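Local coordinates for caspase subunit p21 (Drosophila melanogaster, PDB 3SIR), which acts as an executioner caspase, a cysteine protease of the apoptotic cascade that cleaves baculovirus p35 and lamin DmO in vitro, at residues Leu132-Ala137 with Leu173-Thr178. The protein carries 1 engineered substitution. Sequence-based numbering, arbitrary orientation.
Sequences LFFIQA and LIAYST
Strands Leu132-Ala137 and Leu173-Thr178 run nearly parallel as neighbouring inner strands of the six-stranded caspase sheet, between strands 86-95 and 244-247. Five backbone hydrogen bonds alternate between them: N-H of Phe133, Ile135 and Ala137 goes to the carbonyls of Leu173, Ala175 and Ser177, while Ala175 and Ser177 donate back to Phe133 and Ile135. Ser177 N to Ile135 O is the straightest (168° at the hydrogen), whereas Ala175 N to Phe133 O is bent to 125° and weak. The densest side-chain packing is around Tyr176, whose CG stands anti to the backbone N (chi1 179°). Its ring slants past Ile135, taking CG2 of that residue obliquely at CD1 (3.5 Å). The far end of the ring reaches Ala137, with CZ 3.6 Å from Ala137 CB. Tyr164 meets the same ring edge-to-face. Next along this face, Phe133 and Ile174 lie side by side, Phe133 CB 3.9 Å from Ile174 CG1. On the other face, CD2 and CE2 of Phe134 bear obliquely on Ala175 CB, and Phe194 of helix 193-205 touches both residues. Farther along that face the side chains are looser: Gln136 and Ser177 make no close side-chain contact with the opposing strand. Thr178, on the Tyr176 face beside Gln139, is partly exposed. Strand 131-138 ends at Cys138, the probable catalytic cysteine; the pair belongs to the central sheet of the caspase alpha/beta fold, close to Cys138 and the probable catalytic His96.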
loop_
_atom_site.group_PDB
_atom_site.type_symbol
_atom_site.label_atom_id
_atom_site.label_comp_id
_atom_site.label_asym_id
_atom_site.label_seq_id
_atom_site.Cartn_x
_atom_site.Cartn_y
_atom_site.Cartn_z
ATOM N N LEU A 132 -3.388 11.424 0.915
ATOM C CA LEU A 132 -2.096 10.765 1.118
ATOM C C LEU A 132 -1.658 10.891 2.570
ATOM O O LEU A 132 -1.878 11.925 3.198
ATOM C CB LEU A 132 -1.014 11.399 0.239
ATOM C CG LEU A 132 -1.212 11.512 -1.273
ATOM C CD1 LEU A 132 -1.936 10.285 -1.803
ATOM C CD2 LEU A 132 -1.978 12.786 -1.602
ATOM N N PHE A 133 -0.981 9.870 3.084
ATOM C CA PHE A 133 -0.252 9.995 4.341
ATOM C C PHE A 133 1.128 9.370 4.249
ATOM O O PHE A 133 1.271 8.203 3.887
ATOM C CB PHE A 133 -1.024 9.341 5.481
ATOM C CG PHE A 133 -2.404 9.903 5.683
ATOM C CD1 PHE A 133 -3.452 9.498 4.869
ATOM C CD2 PHE A 133 -2.684 10.686 6.791
ATOM C CE1 PHE A 133 -4.747 9.909 5.130
ATOM C CE2 PHE A 133 -3.968 11.136 7.033
ATOM C CZ PHE A 133 -5.004 10.749 6.198
ATOM N N PHE A 134 2.135 10.130 4.652
ATOM C CA PHE A 134 3.446 9.560 4.912
ATOM C C PHE A 134 3.750 9.529 6.408
ATOM O O PHE A 134 3.640 10.548 7.093
ATOM C CB PHE A 134 4.506 10.323 4.120
ATOM C CG PHE A 134 4.205 10.387 2.653
ATOM C CD1 PHE A 134 3.331 11.346 2.166
ATOM C CD2 PHE A 134 4.522 9.317 1.835
ATOM C CE1 PHE A 134 2.930 11.337 0.840
ATOM C CE2 PHE A 134 4.120 9.297 0.510
ATOM C CZ PHE A 134 3.311 10.301 0.016
ATOM N N ILE A 135 3.883 8.318 6.938
ATOM C CA ILE A 135 4.313 8.132 8.320
ATOM C C ILE A 135 5.763 7.667 8.397
ATOM O O ILE A 135 6.098 6.576 7.929
ATOM C CB ILE A 135 3.442 7.096 9.046
ATOM C CG1 ILE A 135 1.975 7.535 9.060
ATOM C CG2 ILE A 135 3.988 6.844 10.449
ATOM C CD1 ILE A 135 1.690 8.723 8.162
ATOM N N GLN A 136 6.607 8.479 9.025
ATOM C CA GLN A 136 7.842 7.993 9.629
ATOM C C GLN A 136 7.624 7.677 11.105
ATOM O O GLN A 136 7.279 8.558 11.894
ATOM C CB GLN A 136 8.943 9.045 9.486
ATOM C CG GLN A 136 10.215 8.550 8.815
ATOM C CD GLN A 136 11.221 9.667 8.616
ATOM O OE1 GLN A 136 11.433 10.487 9.507
ATOM N NE2 GLN A 136 11.769 9.764 7.410
ATOM N N ALA A 137 7.789 6.411 11.473
ATOM C CA ALA A 137 7.499 5.972 12.834
ATOM C C ALA A 137 8.706 5.269 13.437
ATOM O O ALA A 137 9.770 5.214 12.822
ATOM C CB ALA A 137 6.286 5.054 12.853
ATOM N N LEU A 173 -4.094 6.590 0.916
ATOM C CA LEU A 173 -2.816 5.888 0.811
ATOM C C LEU A 173 -1.870 6.264 1.944
ATOM O O LEU A 173 -1.506 7.429 2.097
ATOM C CB LEU A 173 -2.138 6.187 -0.527
ATOM C CG LEU A 173 -0.697 5.687 -0.668
ATOM C CD1 LEU A 173 -0.290 5.570 -2.131
ATOM C CD2 LEU A 173 0.279 6.580 0.091
ATOM N N ILE A 174 -1.338 5.248 2.616
ATOM C CA ILE A 174 -0.408 5.444 3.721
ATOM C C ILE A 174 0.943 4.804 3.412
ATOM O O ILE A 174 1.098 3.590 3.530
ATOM C CB ILE A 174 -0.976 4.844 5.028
ATOM C CG1 ILE A 174 -2.181 5.657 5.510
ATOM C CG2 ILE A 174 0.094 4.808 6.114
ATOM C CD1 ILE A 174 -3.513 5.056 5.137
ATOM N N ALA A 175 1.905 5.609 2.966
ATOM C CA ALA A 175 3.306 5.189 2.940
ATOM C C ALA A 175 3.932 5.227 4.333
ATOM O O ALA A 175 3.860 6.237 5.034
ATOM C CB ALA A 175 4.102 6.052 1.978
ATOM N N TYR A 176 4.533 4.118 4.745
ATOM C CA TYR A 176 4.911 3.944 6.141
ATOM C C TYR A 176 6.274 3.274 6.294
ATOM O O TYR A 176 6.528 2.221 5.712
ATOM C CB TYR A 176 3.844 3.143 6.885
ATOM C CG TYR A 176 4.172 2.895 8.339
ATOM C CD1 TYR A 176 3.462 3.532 9.349
ATOM C CD2 TYR A 176 5.162 1.991 8.702
ATOM C CE1 TYR A 176 3.745 3.291 10.679
ATOM C CE2 TYR A 176 5.423 1.714 10.031
ATOM C CZ TYR A 176 4.730 2.386 11.012
ATOM O OH TYR A 176 5.057 2.190 12.332
ATOM N N SER A 177 7.151 3.902 7.072
ATOM C CA SER A 177 8.444 3.318 7.404
ATOM C C SER A 177 8.758 3.506 8.886
ATOM O O SER A 177 8.161 4.349 9.560
ATOM C CB SER A 177 9.552 3.936 6.544
ATOM O OG SER A 177 10.740 3.161 6.593
ATOM N N THR A 178 9.699 2.706 9.382
ATOM C CA THR A 178 10.096 2.749 10.786
ATOM C C THR A 178 11.465 3.392 10.916
ATOM O O THR A 178 12.410 2.971 10.257
ATOM C CB THR A 178 10.206 1.333 11.360
ATOM O OG1 THR A 178 10.653 0.442 10.328
ATOM C CG2 THR A 178 8.858 0.869 11.892
#